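Local coordinates for protein anopheles gambiae adenosine kinase (Anopheles gambiae, PDB 3LOO) that phosphorylates adenosine to AMP, probably with ATP as phosphate donor, as a pfkB-family adenosine kinase captured here with a bound bis-adenosine tetraphosphate, at residues L34-V39 and D109-I114; G30-D35 and A155-F160; M63-E68 and A140-G145. One frame throughout, in Å; residues are numbered along the deposited sequence.

Contact 1 (L34-V39 and D109-I114); sequences LDISAV and DEYARI. With B4P (bis(adenosine)-5'-tetraphosphate), chain D.
Asp-35 OD2, one residue along the strand from the Leu-34 that meets Tyr-111, is gripped by two groups. The ribose hydroxyl O3E of the bound tetraphosphate donates to OD2 at 2.6 Å, and the amide of Asn-313 donates to it as well. The other ribose hydroxyl, O2E, donates to Asp-35 OD1, also at 2.6 Å.

Leu-34 points the other way, to helix 110-122. Its CG is anti to the backbone N (chi1 -179°), which sends the branched end to Tyr-111. Leu-34 CD2 sits over one face of the Tyr-111 ring, 3.6 Å from its centroid and 22° off the ring normal. This is a CH-pi contact, shifted toward CD1 of Tyr-111, which lies 3.3 Å from Leu-34 CD2. The second branch, Leu-34 CD1, meets Ile-114 CG2 at 3.8 Å. The end of Ile-36 only grazes the phenol oxygen. That oxygen has its polar partner in Tyr-77 OH, and the two tyrosine rings meet edge-to-face.

Asp-109 is the N-cap of the helix. Its OD1 accepts from Ala-112 N at 2.9 Å, and its OD2 accepts from Thr-136 N. Strand 33-39 belongs to the five-stranded lid sheet. Helix 110-122 links strands 100-107 and 125-131 of the nine-stranded sheet. The contact therefore packs lid against main domain, in keeping with the ribokinase-like (pfkB) fold. Neighbouring strand residues thus face different surroundings: Leu-34 the apolar side of the helix, Asp-35 the ribose.

Contact 2 (G30-D35 and A155-F160); sequences GNPLLD and AAANDF. With B4P (bis(adenosine)-5'-tetraphosphate), chain D.
Asn-31 CB touches two things. It lies 3.8 Å from Ala-157 CB and 3.8 Å from C2A of one adenine of the bound tetraphosphate. CG turns back beside the backbone nitrogen (chi1 -52°), which carries the amide toward the rim of the base. At the tip, ND2 donates to adenine N1A at 3.0 Å, with an angle of 164° at the hydrogen. ND2 also has a weak bond to Phe-185 O. The other tip atom, OD1, is buried by the contact and has no polar partner in the model.

Residues 30-35 lead from strand 26-29 of the large nine-stranded sheet into strand 33-39 of the five-stranded sheet. They belong to the join between the main domain and the lid of the ribokinase-like (pfkB) fold, where the nucleoside site lies.

Ala-157 is in a short 3-10 segment, 156-158, in the loop that follows strand 147-153. Its methyl fits against three consecutive residues. Besides Asn-31 it meets Pro-32 CD at 4.0 Å and Leu-33 CD1 at 4.0 Å. The other branch of Leu-33 turns to the ligand, with CD2 3.7 Å from adenine C2A. The backbones are joined through a water, which donates to Gly-30 O and, at 2.8 Å, to Ala-157 O.

Contact 3 (M63-E68 and A140-G145); sequences MPMYQE and AVLVTG
Met-65 holds CG anti to its backbone nitrogen (chi1 -172°) and stays extended as far as the sulfur. It then bends at its last torsion (chi3 45°), and the bend separates its two contacts on strand 137-144. Tyr-66, the next residue, instead keeps CG beside its own backbone nitrogen, and the end of its ring comes in to Ala-140.

Met-65 SD reaches Leu-142, with CD1 at 3.9 Å, and the two side chains pass at a slant. Met-65 CE folds back to Ala-140 and lies 3.7 Å from its CB. Met-65 CE also stands above one face of the neighbouring Tyr-66 ring, near its rim.

Tyr-66 starts out to the side of the strand, but its ring swings in at the end. Tyr-66 CE1 comes within 3.7 Å of Ala-140 CB. It is also 3.5 Å from Ala-140 N, which sits at the ring edge, in the plane. This is edge packing, not a bond. The polar end of the ring is held by the next strand, because Tyr-66 OH is hydrogen-bonded to Cys-151 O. Ala-140 pairs by its backbone with the same Cys-151. Ala-140 CB meets both Met-65 CE and the tyrosine edge.

The touching residues are all buried, and what meets is mainly carbon and sulfur. Leu-69, one turn on, extends the apolar patch over Ala-140 and Leu-142.

The segment axes approach to 9.9 Å at an angle of 62°. Helix 64-73 covers one face of the five-stranded sheet. A small sheet of this kind, closing over the nucleoside site, is the lid of the ribokinase-like fold found in adenosine kinases.

From the N terminus, residues 30-35 and 34-39 come first and overlap, so contacts 1 and 2 start from the same stretch. Contact 1 closes a loop back from 109-114, and contact 2 closes a longer one from 155-160. Contact 3 joins 63-68 to 140-145. It lies wholly within the loop of contact 2, but it crosses contact 1, because their segments alternate along the chain. Strands 33-39 and 137-144 are neighbours, with a backbone hydrogen bond between Ile-36 and Val-141. Contact 1 ties helix 110-122 of the main domain to the lid sheet. Contact 2 ties the loop after strand 147-153 to the crossing between the two sheets. Contact 3 ties helix 64-73 to the lid sheet.

Contact 1 (L34-V39 and D109-I114)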
# COMPACT_ATOMS: atom_id res chain seq x y z
N LEU A 34 -3.22 -10.30 -7.96
CA LEU A 34 -4.64 -10.58 -8.10
C LEU A 34 -5.08 -11.20 -6.79
O LEU A 34 -4.53 -12.23 -6.36
CB LEU A 34 -4.88 -11.56 -9.27
CG LEU A 34 -6.36 -11.95 -9.57
CD1 LEU A 34 -7.27 -10.73 -9.95
CD2 LEU A 34 -6.46 -13.03 -10.68
N ASP A 35 -6.09 -10.60 -6.15
CA ASP A 35 -6.63 -11.15 -4.93
C ASP A 35 -7.58 -12.30 -5.26
O ASP A 35 -8.40 -12.19 -6.19
CB ASP A 35 -7.36 -10.08 -4.10
CG ASP A 35 -6.41 -9.03 -3.47
OD1 ASP A 35 -5.16 -9.22 -3.48
OD2 ASP A 35 -6.93 -8.03 -2.93
N ILE A 36 -7.46 -13.37 -4.47
CA ILE A 36 -8.36 -14.51 -4.55
C ILE A 36 -9.07 -14.59 -3.20
O ILE A 36 -8.51 -14.99 -2.18
CB ILE A 36 -7.61 -15.81 -4.91
CG1 ILE A 36 -6.83 -15.63 -6.19
CG2 ILE A 36 -8.56 -16.99 -5.03
CD1 ILE A 36 -5.89 -16.77 -6.49
N SER A 37 -10.33 -14.20 -3.20
CA SER A 37 -11.04 -13.89 -1.99
C SER A 37 -12.16 -14.87 -1.72
O SER A 37 -12.95 -15.11 -2.60
CB SER A 37 -11.63 -12.49 -2.13
OG SER A 37 -12.13 -12.07 -0.87
N ALA A 38 -12.25 -15.39 -0.51
CA ALA A 38 -13.34 -16.33 -0.17
C ALA A 38 -13.70 -16.35 1.30
O ALA A 38 -12.90 -16.00 2.18
CB ALA A 38 -13.03 -17.77 -0.67
N VAL A 39 -14.93 -16.78 1.56
CA VAL A 39 -15.36 -17.09 2.91
C VAL A 39 -14.92 -18.50 3.23
O VAL A 39 -15.15 -19.43 2.46
CB VAL A 39 -16.89 -16.87 3.08
CG1 VAL A 39 -17.38 -17.46 4.43
CG2 VAL A 39 -17.18 -15.38 2.97
N ASP A 109 0.32 -13.49 -18.68
CA ASP A 109 -0.68 -14.51 -18.44
C ASP A 109 -2.03 -13.88 -18.31
O ASP A 109 -2.13 -12.66 -18.45
CB ASP A 109 -0.34 -15.36 -17.20
CG ASP A 109 -0.10 -14.54 -15.94
OD1 ASP A 109 -0.45 -13.35 -15.92
OD2 ASP A 109 0.41 -15.09 -14.96
N GLU A 110 -3.07 -14.67 -18.08
CA GLU A 110 -4.41 -14.11 -17.95
C GLU A 110 -4.54 -13.20 -16.73
O GLU A 110 -5.30 -12.25 -16.76
CB GLU A 110 -5.48 -15.19 -17.75
CG GLU A 110 -5.59 -16.25 -18.77
CD GLU A 110 -6.74 -17.17 -18.43
OE1 GLU A 110 -6.50 -18.25 -17.89
OE2 GLU A 110 -7.90 -16.75 -18.65
N TYR A 111 -3.85 -13.55 -15.63
CA TYR A 111 -3.96 -12.79 -14.39
C TYR A 111 -3.44 -11.40 -14.61
O TYR A 111 -4.02 -10.48 -14.10
CB TYR A 111 -3.21 -13.47 -13.22
CG TYR A 111 -3.91 -14.66 -12.60
CD1 TYR A 111 -5.20 -15.04 -12.99
CD2 TYR A 111 -3.27 -15.40 -11.60
CE1 TYR A 111 -5.84 -16.12 -12.38
CE2 TYR A 111 -3.90 -16.45 -10.99
CZ TYR A 111 -5.18 -16.82 -11.38
OH TYR A 111 -5.77 -17.90 -10.76
N ALA A 112 -2.32 -11.26 -15.34
CA ALA A 112 -1.78 -9.94 -15.63
C ALA A 112 -2.77 -9.07 -16.43
O ALA A 112 -2.83 -7.86 -16.19
CB ALA A 112 -0.43 -10.01 -16.34
N ARG A 113 -3.55 -9.66 -17.36
CA ARG A 113 -4.53 -8.83 -18.14
C ARG A 113 -5.69 -8.37 -17.30
O ARG A 113 -6.21 -7.29 -17.54
CB ARG A 113 -5.15 -9.54 -19.36
CG ARG A 113 -4.44 -10.72 -19.86
CD ARG A 113 -5.15 -11.35 -21.07
NE ARG A 113 -5.04 -10.46 -22.21
CZ ARG A 113 -4.05 -10.52 -23.07
NH1 ARG A 113 -3.98 -9.67 -24.09
NH2 ARG A 113 -3.12 -11.44 -22.91
N ILE A 114 -6.15 -9.20 -16.35
CA ILE A 114 -7.16 -8.72 -15.41
C ILE A 114 -6.65 -7.48 -14.65
O ILE A 114 -7.39 -6.48 -14.51
CB ILE A 114 -7.60 -9.83 -14.39
CG1 ILE A 114 -8.38 -10.97 -15.09
CG2 ILE A 114 -8.45 -9.22 -13.27
CD1 ILE A 114 -8.21 -12.34 -14.40
PA B4P D . -6.36 -5.31 3.92
O1A B4P D . -7.79 -5.54 3.46
O2A B4P D . -5.74 -6.36 4.84
O3A B4P D . -6.41 -3.98 4.82
PB B4P D . -5.52 -2.70 4.47
O1B B4P D . -6.02 -2.02 3.19
O2B B4P D . -4.04 -2.94 4.67
O3B B4P D . -6.28 -2.00 5.77
PG B4P D . -5.59 -1.43 7.12
O1G B4P D . -5.57 -2.43 8.22
O2G B4P D . -4.24 -0.89 6.71
O3G B4P D . -6.52 -0.19 7.53
PD B4P D . -7.54 0.01 8.76
O1D B4P D . -8.24 -1.28 8.98
O2D B4P D . -6.91 0.73 9.91
O5E B4P D . -5.40 -5.00 2.64
C5E B4P D . -5.68 -5.87 1.57
C4E B4P D . -4.72 -5.77 0.42
O4E B4P D . -3.37 -6.05 0.80
C3E B4P D . -5.07 -6.85 -0.56
O3E B4P D . -5.72 -6.17 -1.65
C2E B4P D . -3.72 -7.42 -1.02
O2E B4P D . -3.54 -7.48 -2.44
C1E B4P D . -2.69 -6.50 -0.34
N9A B4P D . -1.50 -7.29 0.05
C8A B4P D . -1.42 -8.28 0.98
N7A B4P D . -0.13 -8.73 0.99
C5A B4P D . 0.59 -8.05 0.05
C6A B4P D . 1.93 -8.05 -0.38
N6A B4P D . 2.87 -8.92 0.12
N1A B4P D . 2.30 -7.20 -1.37
C2A B4P D . 1.43 -6.32 -1.91
N3A B4P D . 0.15 -6.29 -1.50
C4A B4P D . -0.29 -7.13 -0.52
O5F B4P D . -8.59 0.97 8.03
C5F B4P D . -8.17 2.10 7.26
C4F B4P D . -9.39 3.02 7.16
O4F B4P D . -10.57 2.31 6.76
C3F B4P D . -9.77 3.58 8.52
O3F B4P D . -8.91 4.67 8.84
C2F B4P D . -11.22 3.97 8.31
O2F B4P D . -11.30 5.27 7.67
C1F B4P D . -11.74 2.86 7.39
N9B B4P D . -12.35 1.80 8.26
C8B B4P D . -11.77 0.64 8.61
N7B B4P D . -12.58 -0.08 9.42
C5B B4P D . -13.72 0.62 9.61
C6B B4P D . -14.89 0.43 10.34
N6B B4P D . -15.05 -0.71 11.05
N1B B4P D . -15.87 1.39 10.30
C2B B4P D . -15.72 2.53 9.58
N3B B4P D . -14.59 2.77 8.87
C4B B4P D . -13.56 1.87 8.85

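Contact 2 (G30-D35 and A155-F160)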
# COMPACT_ATOMS: atom_id res chain seq x y z
N GLY A 30 5.28 -1.05 -6.37
CA GLY A 30 4.74 -2.08 -5.51
C GLY A 30 4.61 -3.42 -6.21
O GLY A 30 5.21 -3.65 -7.28
N ASN A 31 3.77 -4.28 -5.62
CA ASN A 31 3.58 -5.62 -6.09
C ASN A 31 2.19 -5.74 -6.65
O ASN A 31 1.23 -5.69 -5.88
CB ASN A 31 3.70 -6.65 -4.94
CG ASN A 31 4.96 -6.50 -4.12
OD1 ASN A 31 6.03 -6.13 -4.66
ND2 ASN A 31 4.87 -6.82 -2.80
N PRO A 32 2.07 -5.90 -7.97
CA PRO A 32 0.70 -6.04 -8.48
C PRO A 32 0.27 -7.49 -8.34
O PRO A 32 0.90 -8.39 -8.90
CB PRO A 32 0.82 -5.63 -9.96
CG PRO A 32 2.28 -5.84 -10.31
CD PRO A 32 3.09 -5.98 -9.03
N LEU A 33 -0.85 -7.70 -7.65
CA LEU A 33 -1.29 -9.01 -7.27
C LEU A 33 -2.78 -9.11 -7.56
O LEU A 33 -3.51 -8.12 -7.39
CB LEU A 33 -1.07 -9.17 -5.75
CG LEU A 33 0.13 -9.79 -5.04
CD1 LEU A 33 1.44 -9.79 -5.77
CD2 LEU A 33 0.23 -9.35 -3.56
N LEU A 34 -3.22 -10.30 -7.96
CA LEU A 34 -4.64 -10.58 -8.10
C LEU A 34 -5.08 -11.20 -6.79
O LEU A 34 -4.53 -12.23 -6.36
CB LEU A 34 -4.88 -11.56 -9.27
CG LEU A 34 -6.36 -11.95 -9.57
CD1 LEU A 34 -7.27 -10.73 -9.95
CD2 LEU A 34 -6.46 -13.03 -10.68
N ASP A 35 -6.09 -10.60 -6.15
CA ASP A 35 -6.63 -11.15 -4.93
C ASP A 35 -7.58 -12.30 -5.26
O ASP A 35 -8.40 -12.19 -6.19
CB ASP A 35 -7.36 -10.08 -4.10
CG ASP A 35 -6.41 -9.03 -3.47
OD1 ASP A 35 -5.16 -9.22 -3.48
OD2 ASP A 35 -6.93 -8.03 -2.93
N ALA A 155 5.42 -14.31 -6.49
CA ALA A 155 5.70 -14.91 -7.80
C ALA A 155 6.31 -13.85 -8.76
O ALA A 155 7.40 -13.37 -8.46
CB ALA A 155 4.43 -15.59 -8.36
N ALA A 156 5.64 -13.46 -9.86
CA ALA A 156 6.25 -12.50 -10.81
C ALA A 156 6.56 -11.13 -10.20
O ALA A 156 7.50 -10.44 -10.63
CB ALA A 156 5.40 -12.33 -12.09
N ALA A 157 5.78 -10.74 -9.20
CA ALA A 157 6.08 -9.45 -8.52
C ALA A 157 7.49 -9.46 -7.94
O ALA A 157 8.09 -8.39 -7.78
CB ALA A 157 5.05 -9.12 -7.45
N ASN A 158 8.00 -10.65 -7.58
CA ASN A 158 9.38 -10.80 -7.12
C ASN A 158 10.43 -10.72 -8.23
O ASN A 158 11.62 -10.60 -7.93
CB ASN A 158 9.58 -12.10 -6.30
CG ASN A 158 10.40 -11.88 -5.06
OD1 ASN A 158 11.48 -11.24 -5.08
ND2 ASN A 158 9.92 -12.36 -3.96
N ASP A 159 10.02 -10.75 -9.49
CA ASP A 159 10.97 -10.61 -10.58
C ASP A 159 11.28 -9.17 -10.96
O ASP A 159 11.88 -8.94 -11.97
CB ASP A 159 10.50 -11.40 -11.81
CG ASP A 159 10.43 -12.91 -11.55
OD1 ASP A 159 10.99 -13.36 -10.54
OD2 ASP A 159 9.79 -13.65 -12.33
N PHE A 160 10.85 -8.19 -10.15
CA PHE A 160 11.11 -6.80 -10.46
C PHE A 160 12.61 -6.53 -10.35
O PHE A 160 13.24 -6.97 -9.41
CB PHE A 160 10.37 -5.89 -9.47
CG PHE A 160 10.53 -4.42 -9.76
CD1 PHE A 160 9.60 -3.76 -10.56
CD2 PHE A 160 11.60 -3.70 -9.24
CE1 PHE A 160 9.75 -2.40 -10.86
CE2 PHE A 160 11.75 -2.34 -9.52
CZ PHE A 160 10.81 -1.69 -10.33
PA B4P D . -6.36 -5.31 3.92
O1A B4P D . -7.79 -5.54 3.46
O2A B4P D . -5.74 -6.36 4.84
O3A B4P D . -6.41 -3.98 4.82
PB B4P D . -5.52 -2.70 4.47
O1B B4P D . -6.02 -2.02 3.19
O2B B4P D . -4.04 -2.94 4.67
O3B B4P D . -6.28 -2.00 5.77
PG B4P D . -5.59 -1.43 7.12
O1G B4P D . -5.57 -2.43 8.22
O2G B4P D . -4.24 -0.89 6.71
O3G B4P D . -6.52 -0.19 7.53
PD B4P D . -7.54 0.01 8.76
O1D B4P D . -8.24 -1.28 8.98
O2D B4P D . -6.91 0.73 9.91
O5E B4P D . -5.40 -5.00 2.64
C5E B4P D . -5.68 -5.87 1.57
C4E B4P D . -4.72 -5.77 0.42
O4E B4P D . -3.37 -6.05 0.80
C3E B4P D . -5.07 -6.85 -0.56
O3E B4P D . -5.72 -6.17 -1.65
C2E B4P D . -3.72 -7.42 -1.02
O2E B4P D . -3.54 -7.48 -2.44
C1E B4P D . -2.69 -6.50 -0.34
N9A B4P D . -1.50 -7.29 0.05
C8A B4P D . -1.42 -8.28 0.98
N7A B4P D . -0.13 -8.73 0.99
C5A B4P D . 0.59 -8.05 0.05
C6A B4P D . 1.93 -8.05 -0.38
N6A B4P D . 2.87 -8.92 0.12
N1A B4P D . 2.30 -7.20 -1.37
C2A B4P D . 1.43 -6.32 -1.91
N3A B4P D . 0.15 -6.29 -1.50
C4A B4P D . -0.29 -7.13 -0.52
O5F B4P D . -8.59 0.97 8.03
C5F B4P D . -8.17 2.10 7.26
C4F B4P D . -9.39 3.02 7.16
O4F B4P D . -10.57 2.31 6.76
C3F B4P D . -9.77 3.58 8.52
O3F B4P D . -8.91 4.67 8.84
C2F B4P D . -11.22 3.97 8.31
O2F B4P D . -11.30 5.27 7.67
C1F B4P D . -11.74 2.86 7.39
N9B B4P D . -12.35 1.80 8.26
C8B B4P D . -11.77 0.64 8.61
N7B B4P D . -12.58 -0.08 9.42
C5B B4P D . -13.72 0.62 9.61
C6B B4P D . -14.89 0.43 10.34
N6B B4P D . -15.05 -0.71 11.05
N1B B4P D . -15.87 1.39 10.30
C2B B4P D . -15.72 2.53 9.58
N3B B4P D . -14.59 2.77 8.87
C4B B4P D . -13.56 1.87 8.85
O HOH W 1 6.65 -6.01 -8.38

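Contact 3 (M63-E68 and A140-G145)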
# COMPACT_ATOMS: atom_id res chain seq x y z
N MET A 63 1.11 -23.16 -1.36
CA MET A 63 0.79 -23.11 -2.77
C MET A 63 -0.50 -23.82 -3.19
O MET A 63 -1.21 -23.30 -4.07
CB MET A 63 1.95 -23.61 -3.63
CG MET A 63 3.17 -22.69 -3.64
SD MET A 63 2.86 -20.92 -3.87
CE MET A 63 4.52 -20.29 -3.58
N PRO A 64 -0.79 -25.01 -2.61
CA PRO A 64 -2.03 -25.71 -2.99
C PRO A 64 -3.28 -24.99 -2.56
O PRO A 64 -4.37 -25.35 -2.98
CB PRO A 64 -1.90 -27.08 -2.26
CG PRO A 64 -0.39 -27.27 -2.13
CD PRO A 64 0.09 -25.88 -1.79
N MET A 65 -3.14 -23.98 -1.70
CA MET A 65 -4.31 -23.26 -1.20
C MET A 65 -5.05 -22.45 -2.28
O MET A 65 -6.29 -22.33 -2.23
CB MET A 65 -3.90 -22.37 -0.04
CG MET A 65 -5.04 -21.72 0.68
SD MET A 65 -4.50 -20.57 1.96
CE MET A 65 -3.19 -19.64 1.11
N TYR A 66 -4.30 -21.89 -3.23
CA TYR A 66 -4.89 -21.03 -4.29
C TYR A 66 -5.93 -21.80 -5.16
O TYR A 66 -7.11 -21.40 -5.26
CB TYR A 66 -3.78 -20.32 -5.10
CG TYR A 66 -2.92 -19.45 -4.17
CD1 TYR A 66 -3.40 -18.23 -3.70
CD2 TYR A 66 -1.70 -19.91 -3.68
CE1 TYR A 66 -2.65 -17.45 -2.83
CE2 TYR A 66 -0.95 -19.15 -2.80
CZ TYR A 66 -1.43 -17.92 -2.38
OH TYR A 66 -0.72 -17.17 -1.51
N GLN A 67 -5.53 -22.95 -5.71
CA GLN A 67 -6.46 -23.77 -6.50
C GLN A 67 -7.64 -24.25 -5.66
O GLN A 67 -8.78 -24.32 -6.15
CB GLN A 67 -5.74 -24.96 -7.11
CG GLN A 67 -6.60 -25.82 -8.01
CD GLN A 67 -5.94 -27.15 -8.39
OE1 GLN A 67 -4.73 -27.32 -8.28
NE2 GLN A 67 -6.75 -28.09 -8.87
N GLU A 68 -7.37 -24.60 -4.39
CA GLU A 68 -8.41 -25.04 -3.49
C GLU A 68 -9.44 -23.95 -3.24
O GLU A 68 -10.65 -24.23 -3.21
CB GLU A 68 -7.79 -25.54 -2.18
CG GLU A 68 -8.79 -26.04 -1.17
CD GLU A 68 -8.16 -26.76 0.02
OE1 GLU A 68 -6.91 -26.94 0.09
OE2 GLU A 68 -8.94 -27.14 0.89
N ALA A 140 -4.10 -14.63 -1.36
CA ALA A 140 -5.26 -15.25 -0.73
C ALA A 140 -5.81 -14.28 0.28
O ALA A 140 -5.05 -13.75 1.12
CB ALA A 140 -4.83 -16.57 -0.03
N VAL A 141 -7.12 -14.02 0.22
CA VAL A 141 -7.79 -13.19 1.20
C VAL A 141 -8.90 -14.05 1.81
O VAL A 141 -9.94 -14.27 1.18
CB VAL A 141 -8.44 -11.95 0.56
CG1 VAL A 141 -9.22 -11.15 1.61
CG2 VAL A 141 -7.41 -11.05 -0.15
N LEU A 142 -8.66 -14.58 3.01
CA LEU A 142 -9.56 -15.54 3.63
C LEU A 142 -10.40 -14.85 4.68
O LEU A 142 -9.86 -14.27 5.62
CB LEU A 142 -8.77 -16.68 4.27
CG LEU A 142 -7.75 -17.35 3.36
CD1 LEU A 142 -7.16 -18.57 4.02
CD2 LEU A 142 -8.43 -17.74 2.05
N VAL A 143 -11.71 -14.90 4.51
CA VAL A 143 -12.64 -14.29 5.44
C VAL A 143 -13.24 -15.35 6.39
O VAL A 143 -13.84 -16.33 5.94
CB VAL A 143 -13.76 -13.55 4.69
CG1 VAL A 143 -14.85 -13.09 5.65
CG2 VAL A 143 -13.19 -12.39 3.91
N THR A 144 -13.02 -15.15 7.69
CA THR A 144 -13.56 -16.04 8.72
C THR A 144 -14.19 -15.15 9.79
O THR A 144 -13.48 -14.41 10.49
CB THR A 144 -12.49 -16.91 9.37
OG1 THR A 144 -11.92 -17.78 8.38
CG2 THR A 144 -13.12 -17.77 10.44
N GLY A 145 -15.52 -15.23 9.89
CA GLY A 145 -16.30 -14.34 10.74
C GLY A 145 -16.04 -12.91 10.30
O GLY A 145 -16.21 -12.60 9.12